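Side-chain contacts in ultraspiracle (Drosophila melanogaster, PDB 1HG4), which probably acts as a nuclear hormone receptor transcription factor, its ligand-binding domain holding a phospholipid and locked in an inactive conformation: residues E12-I15 against E16-R20; Q59-Q62 against M63-A67; L181-I184 against I185-P189. All coordinates share one frame; numbering follows the deposited sequence.

Contact 1: E12-I15 against E16-R20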
# COMPACT_ATOMS: atom_id res chain seq x y z
N GLU A 12 -11.76 20.74 3.15
CA GLU A 12 -11.85 22.10 2.63
C GLU A 12 -11.20 22.21 1.25
O GLU A 12 -11.70 22.93 0.39
CB GLU A 12 -11.18 23.10 3.58
CG GLU A 12 -11.63 23.00 5.03
CD GLU A 12 -10.85 21.95 5.82
OE1 GLU A 12 -9.67 22.21 6.17
OE2 GLU A 12 -11.41 20.87 6.09
N ARG A 13 -10.10 21.48 1.05
CA ARG A 13 -9.40 21.53 -0.22
C ARG A 13 -10.19 20.76 -1.27
O ARG A 13 -10.17 21.09 -2.46
CB ARG A 13 -8.00 20.92 -0.08
CG ARG A 13 -6.92 21.69 -0.85
CD ARG A 13 -6.92 23.16 -0.45
NE ARG A 13 -5.62 23.65 -0.02
CZ ARG A 13 -5.40 24.88 0.44
NH1 ARG A 13 -6.41 25.74 0.52
NH2 ARG A 13 -4.18 25.27 0.80
N ILE A 14 -10.88 19.73 -0.82
CA ILE A 14 -11.69 18.94 -1.72
C ILE A 14 -12.94 19.72 -2.11
O ILE A 14 -13.42 19.63 -3.23
CB ILE A 14 -12.08 17.61 -1.08
CG1 ILE A 14 -10.82 16.80 -0.78
CG2 ILE A 14 -13.02 16.86 -1.99
CD1 ILE A 14 -11.08 15.52 -0.06
N ILE A 15 -13.47 20.48 -1.16
CA ILE A 15 -14.66 21.28 -1.41
C ILE A 15 -14.33 22.35 -2.44
O ILE A 15 -15.08 22.59 -3.37
CB ILE A 15 -15.16 21.96 -0.09
CG1 ILE A 15 -16.07 20.99 0.67
CG2 ILE A 15 -15.94 23.24 -0.40
CD1 ILE A 15 -17.37 20.68 -0.06
N GLU A 16 -13.18 22.99 -2.26
CA GLU A 16 -12.76 24.04 -3.17
C GLU A 16 -12.68 23.56 -4.62
O GLU A 16 -13.03 24.29 -5.54
CB GLU A 16 -11.41 24.61 -2.73
CG GLU A 16 -11.14 25.98 -3.32
CD GLU A 16 -9.93 26.65 -2.71
OE1 GLU A 16 -8.80 26.22 -3.01
OE2 GLU A 16 -10.13 27.60 -1.91
N ALA A 17 -12.21 22.34 -4.81
CA ALA A 17 -12.09 21.78 -6.15
C ALA A 17 -13.47 21.65 -6.80
O ALA A 17 -13.66 22.06 -7.95
CB ALA A 17 -11.42 20.41 -6.08
N GLU A 18 -14.42 21.08 -6.07
CA GLU A 18 -15.76 20.89 -6.59
C GLU A 18 -16.38 22.22 -6.97
O GLU A 18 -16.82 22.41 -8.11
CB GLU A 18 -16.66 20.23 -5.55
CG GLU A 18 -16.37 18.77 -5.29
CD GLU A 18 -17.21 18.23 -4.15
OE1 GLU A 18 -18.45 18.40 -4.18
OE2 GLU A 18 -16.64 17.63 -3.22
N GLN A 19 -16.41 23.14 -6.01
CA GLN A 19 -17.00 24.45 -6.22
C GLN A 19 -16.40 25.24 -7.36
O GLN A 19 -17.12 25.78 -8.19
CB GLN A 19 -16.92 25.26 -4.93
CG GLN A 19 -17.94 24.81 -3.89
CD GLN A 19 -17.73 25.44 -2.53
OE1 GLN A 19 -18.62 25.41 -1.69
NE2 GLN A 19 -16.54 26.00 -2.30
N ARG A 20 -15.08 25.32 -7.42
CA ARG A 20 -14.43 26.06 -8.48
C ARG A 20 -14.69 25.41 -9.84
O ARG A 20 -14.92 26.10 -10.83
CB ARG A 20 -12.93 26.18 -8.22
CG ARG A 20 -12.58 26.90 -6.93
CD ARG A 20 -11.08 27.19 -6.86
NE ARG A 20 -10.69 28.19 -7.84
CZ ARG A 20 -9.51 28.22 -8.45
NH1 ARG A 20 -8.60 27.29 -8.19
NH2 ARG A 20 -9.25 29.17 -9.34

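Contact 2: Q59-Q62 against M63-A67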
# COMPACT_ATOMS: atom_id res chain seq x y z
N GLN A 59 -21.27 18.79 -17.35
CA GLN A 59 -20.88 18.27 -16.05
C GLN A 59 -19.65 17.39 -16.19
O GLN A 59 -18.84 17.30 -15.27
CB GLN A 59 -22.04 17.48 -15.42
CG GLN A 59 -23.24 18.37 -15.08
CD GLN A 59 -24.32 17.65 -14.32
OE1 GLN A 59 -24.24 16.43 -14.10
NE2 GLN A 59 -25.34 18.39 -13.91
N LEU A 60 -19.51 16.76 -17.36
CA LEU A 60 -18.35 15.91 -17.62
C LEU A 60 -17.10 16.77 -17.72
O LEU A 60 -16.06 16.43 -17.15
CB LEU A 60 -18.54 15.12 -18.92
CG LEU A 60 -19.17 13.74 -18.83
CD1 LEU A 60 -19.35 13.17 -20.23
CD2 LEU A 60 -18.27 12.81 -17.99
N PHE A 61 -17.21 17.88 -18.45
CA PHE A 61 -16.08 18.79 -18.61
C PHE A 61 -15.64 19.26 -17.23
O PHE A 61 -14.46 19.25 -16.90
CB PHE A 61 -16.48 20.01 -19.44
CG PHE A 61 -15.33 20.92 -19.77
CD1 PHE A 61 -14.96 21.94 -18.91
CD2 PHE A 61 -14.58 20.71 -20.93
CE1 PHE A 61 -13.85 22.76 -19.19
CE2 PHE A 61 -13.46 21.52 -21.22
CZ PHE A 61 -13.11 22.54 -20.35
N GLN A 62 -16.62 19.67 -16.43
CA GLN A 62 -16.36 20.16 -15.08
C GLN A 62 -15.70 19.10 -14.22
O GLN A 62 -14.80 19.40 -13.44
CB GLN A 62 -17.68 20.63 -14.45
CG GLN A 62 -18.18 21.95 -15.03
CD GLN A 62 -19.67 22.17 -14.80
OE1 GLN A 62 -20.19 21.94 -13.71
NE2 GLN A 62 -20.36 22.64 -15.84
N MET A 63 -16.15 17.86 -14.39
CA MET A 63 -15.61 16.74 -13.63
C MET A 63 -14.12 16.59 -13.86
O MET A 63 -13.36 16.39 -12.91
CB MET A 63 -16.31 15.44 -14.03
CG MET A 63 -15.83 14.24 -13.23
SD MET A 63 -16.39 12.70 -13.93
CE MET A 63 -18.20 12.94 -13.82
N VAL A 64 -13.72 16.68 -15.12
CA VAL A 64 -12.31 16.56 -15.47
C VAL A 64 -11.49 17.65 -14.77
O VAL A 64 -10.43 17.37 -14.22
CB VAL A 64 -12.11 16.66 -17.01
CG1 VAL A 64 -10.64 16.75 -17.36
CG2 VAL A 64 -12.74 15.44 -17.67
N GLU A 65 -11.99 18.89 -14.77
CA GLU A 65 -11.28 19.98 -14.13
C GLU A 65 -11.29 19.80 -12.62
O GLU A 65 -10.37 20.21 -11.92
CB GLU A 65 -11.89 21.33 -14.50
CG GLU A 65 -11.75 21.67 -15.99
CD GLU A 65 -10.34 21.50 -16.53
OE1 GLU A 65 -9.37 21.94 -15.87
OE2 GLU A 65 -10.19 20.92 -17.62
N TYR A 66 -12.34 19.16 -12.13
CA TYR A 66 -12.47 18.86 -10.70
C TYR A 66 -11.33 17.93 -10.28
O TYR A 66 -10.61 18.22 -9.33
CB TYR A 66 -13.82 18.21 -10.43
CG TYR A 66 -13.87 17.30 -9.23
CD1 TYR A 66 -13.80 17.80 -7.94
CD2 TYR A 66 -14.03 15.92 -9.40
CE1 TYR A 66 -13.88 16.95 -6.82
CE2 TYR A 66 -14.11 15.06 -8.30
CZ TYR A 66 -14.05 15.58 -7.02
OH TYR A 66 -14.19 14.71 -5.96
N ALA A 67 -11.18 16.81 -11.00
CA ALA A 67 -10.13 15.84 -10.71
C ALA A 67 -8.75 16.48 -10.87
O ALA A 67 -7.82 16.19 -10.14
CB ALA A 67 -10.26 14.64 -11.64

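Contact 3: L181-I184 against I185-P189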
# COMPACT_ATOMS: atom_id res chain seq x y z
N LEU A 181 -17.49 11.30 0.17
CA LEU A 181 -17.93 10.10 -0.54
C LEU A 181 -17.49 10.14 -2.01
O LEU A 181 -17.05 9.13 -2.57
CB LEU A 181 -19.45 9.95 -0.45
CG LEU A 181 -19.99 9.61 0.95
CD1 LEU A 181 -21.52 9.47 0.88
CD2 LEU A 181 -19.37 8.30 1.45
N LYS A 182 -17.60 11.30 -2.63
CA LYS A 182 -17.23 11.43 -4.03
C LYS A 182 -15.73 11.24 -4.24
O LYS A 182 -15.30 10.67 -5.25
CB LYS A 182 -17.69 12.79 -4.56
CG LYS A 182 -19.20 12.94 -4.54
CD LYS A 182 -19.69 14.05 -5.45
CE LYS A 182 -19.26 15.42 -4.96
NZ LYS A 182 -19.78 16.50 -5.84
N ALA A 183 -14.93 11.70 -3.29
CA ALA A 183 -13.50 11.53 -3.41
C ALA A 183 -13.18 10.03 -3.23
O ALA A 183 -12.37 9.47 -3.99
CB ALA A 183 -12.76 12.38 -2.35
N ILE A 184 -13.81 9.38 -2.25
CA ILE A 184 -13.56 7.95 -2.03
C ILE A 184 -13.77 7.23 -3.37
O ILE A 184 -13.00 6.32 -3.72
CB ILE A 184 -14.51 7.36 -0.93
CG1 ILE A 184 -14.11 7.89 0.43
CG2 ILE A 184 -14.49 5.83 -0.92
CD1 ILE A 184 -15.21 7.82 1.43
N ILE A 185 -14.79 7.66 -4.10
CA ILE A 185 -15.13 7.08 -5.40
C ILE A 185 -14.03 7.32 -6.41
O ILE A 185 -13.56 6.39 -7.06
CB ILE A 185 -16.46 7.65 -5.94
CG1 ILE A 185 -17.61 7.22 -5.04
CG2 ILE A 185 -16.70 7.18 -7.36
CD1 ILE A 185 -18.92 7.90 -5.36
N LEU A 186 -13.63 8.58 -6.55
CA LEU A 186 -12.57 8.95 -7.49
C LEU A 186 -11.29 8.14 -7.26
O LEU A 186 -10.77 7.52 -8.19
CB LEU A 186 -12.23 10.44 -7.38
CG LEU A 186 -11.15 10.95 -8.34
CD1 LEU A 186 -11.63 10.81 -9.78
CD2 LEU A 186 -10.83 12.41 -8.03
N TYR A 187 -10.79 8.16 -6.03
CA TYR A 187 -9.55 7.45 -5.66
C TYR A 187 -9.76 5.93 -5.55
O TYR A 187 -9.70 5.36 -4.45
CB TYR A 187 -9.02 7.98 -4.32
CG TYR A 187 -8.62 9.44 -4.33
CD1 TYR A 187 -7.78 9.95 -5.32
CD2 TYR A 187 -9.05 10.31 -3.34
CE1 TYR A 187 -7.38 11.28 -5.31
CE2 TYR A 187 -8.66 11.65 -3.32
CZ TYR A 187 -7.82 12.12 -4.31
OH TYR A 187 -7.40 13.44 -4.32
N ASN A 188 -9.99 5.29 -6.69
CA ASN A 188 -10.26 3.85 -6.71
C ASN A 188 -9.03 3.10 -7.25
O ASN A 188 -8.72 3.16 -8.44
CB ASN A 188 -11.50 3.60 -7.58
CG ASN A 188 -11.87 2.12 -7.67
OD1 ASN A 188 -12.83 1.77 -8.35
ND2 ASN A 188 -11.11 1.27 -7.00
N PRO A 189 -8.33 2.38 -6.37
CA PRO A 189 -7.13 1.62 -6.72
C PRO A 189 -7.33 0.23 -7.30
O PRO A 189 -6.37 -0.40 -7.76
CB PRO A 189 -6.38 1.56 -5.40
CG PRO A 189 -7.51 1.33 -4.42
CD PRO A 189 -8.57 2.32 -4.91

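Contact 1: E12-I15 against E16-R20
Glu-16 opens the second half of this part of helix 11-24 by giving its backbone N to Glu-12 O at 3.0 Å, the donor tilted 32° from the carbonyl plane. Its carboxylate is carried outward on an extended chain and stands near the Arg-13 guanidinium, but Arg-13 NH1 and Glu-16 OE1 remain 4.3 Å apart and the oxygen lies well out of the guanidinium plane. The two charges may attract each other weakly across this exposed flank, yet no N-H is aimed at the oxygen. Ala-17 follows with a long, weak bond from its N to Arg-13 O, and its methyl CB lies beside Ile-14 O at 3.6 Å. At Glu-18 the backbone N makes another weak bond, to Ile-14 O. The extended side chain crosses Ile-14, and OE2 passes 3.9 Å from Ile-14 CG2; the buried carboxylate is satisfied by helix 175-186, through salt bridges from OE1 to Arg-175 and Lys-182 and a hydrogen bond between OE2 and Ser-179. Gln-19 makes the last bond across the contact, nearly linear, N to Ile-15 O, 3.0 Å and 175° at the hydrogen. With CG set beside its own backbone N (chi1 -75°), its amide reaches back to the branch methyl of Ile-15, where NE2 lies 3.4 Å from CG2. The whole is an amphipathic stretch of helix, Glu-16 outside and the apolar Ile-14, Ile-15 and Ala-17 buried, in the N-terminal helix of a nuclear receptor ligand-binding domain.

Contact 2: Q59-Q62 against M63-A67
Leu-60 and Met-63 lie side by side and point the same way, the methyl CD2 of Leu-60 4.2 Å from the terminal CE of Met-63. Met-63 sets off with CG opposite its backbone N (chi1 -178°) and then bends at its last torsion (chi3 -60°), which brings CE round to the leucine. On another side of the helix, Phe-61 and Glu-65 cross. Ring atom Phe-61 CE1 meets the methylene Glu-65 CG at 4.0 Å, and the ring and carboxylate planes are 33° apart. It is the aliphatic CG of Glu-65 that meets the ring; the bend at chi2 then turns the carboxylate beyond it. Behind these pairs, i to i+4 backbone bonds fix the spacing. Met-63 N reaches Gln-59 O at 2.9 Å, Val-64 N reaches Leu-60 O at 3.1 Å, and Tyr-66 N reaches Gln-62 O at 2.8 Å. The longer bond of Glu-65 N to Phe-61 O, 3.3 Å, lies in the carbonyl plane. Further out, Trp-89 of helix 78-100 touches both Leu-60 and Met-63, while the Glu-65 carboxylate forms a salt bridge with Arg-68 and accepts a bond from Gln-265, whose amide also donates to Phe-61 O. Gln-59 is tied through NE2 to Leu-137 O, with its side chain about 4 Å from the bound phospholipid at the nearest atoms. The chemistry thus divides by face: the Leu-60 and Met-63 side chains meet Trp-89 by apolar packing, whereas the buried glutamate, its charge probably balanced in part by Arg-68, is likely to help hold helix 258-266 against this one.

Contact 3: L181-I184 against I185-P189
Tyr-187 sets its ring against the last turn of helix 175-186, leaning back along the chain so that CE2 comes 4.3 Å from the methyl CB of Ala-183. CG lies beside the backbone N (chi1 -63°), and this brings CD2 to 3.5 Å from Ala-183 O, to which the ring is oblique. The same oxygen takes the backbone N of Tyr-187 at 2.9 Å, nearly straight at 172°. Ile-185 turns another way: CG1 runs back along the Leu-181 carbonyl, 3.2 Å from its O, and CD1 continues to 4.1 Å from Lys-182 CA. Cutting this isoleucine down to an alanine would probably open a gap beside the Leu-181 carbonyl and lose packing on Leu-233 and Leu-236. Beyond Leu-186 the helix ends, and Tyr-187 centres an inverse gamma turn in which Asn-188 N bonds to Leu-186 O at 2.8 Å. Ile-184 and Ile-185 pack on helix 225-250, and Ile-185 also touches Ala-88 and Glu-91 of helix 78-100. The Tyr-187 side chain meets Cys-203 of helix 197-218, its hydroxyl bonding to Pro-71 O in the loop after helix 46-68.

Overall arrangement
From the N terminus, contact 1 lies in helix 11-24, contact 2 in the following helix 46-68 and contact 3 at the C-terminal end of helix 175-186. Each is local, its bonds closing single helical turns rather than a loop, so the three stand in series and none encloses or crosses another. In space they converge, with centres 12 to 15 Å apart. Tyr-66 of contact 2 packs on Ala-17 and Glu-18 of contact 1 and reaches Leu-186 of contact 3. Contacts 1 and 3 meet where Ile-14 packs on Ala-183, beside the charged link of Glu-18 to Lys-182. Together they tie the N-terminal helix to two core helices of the ligand-binding domain.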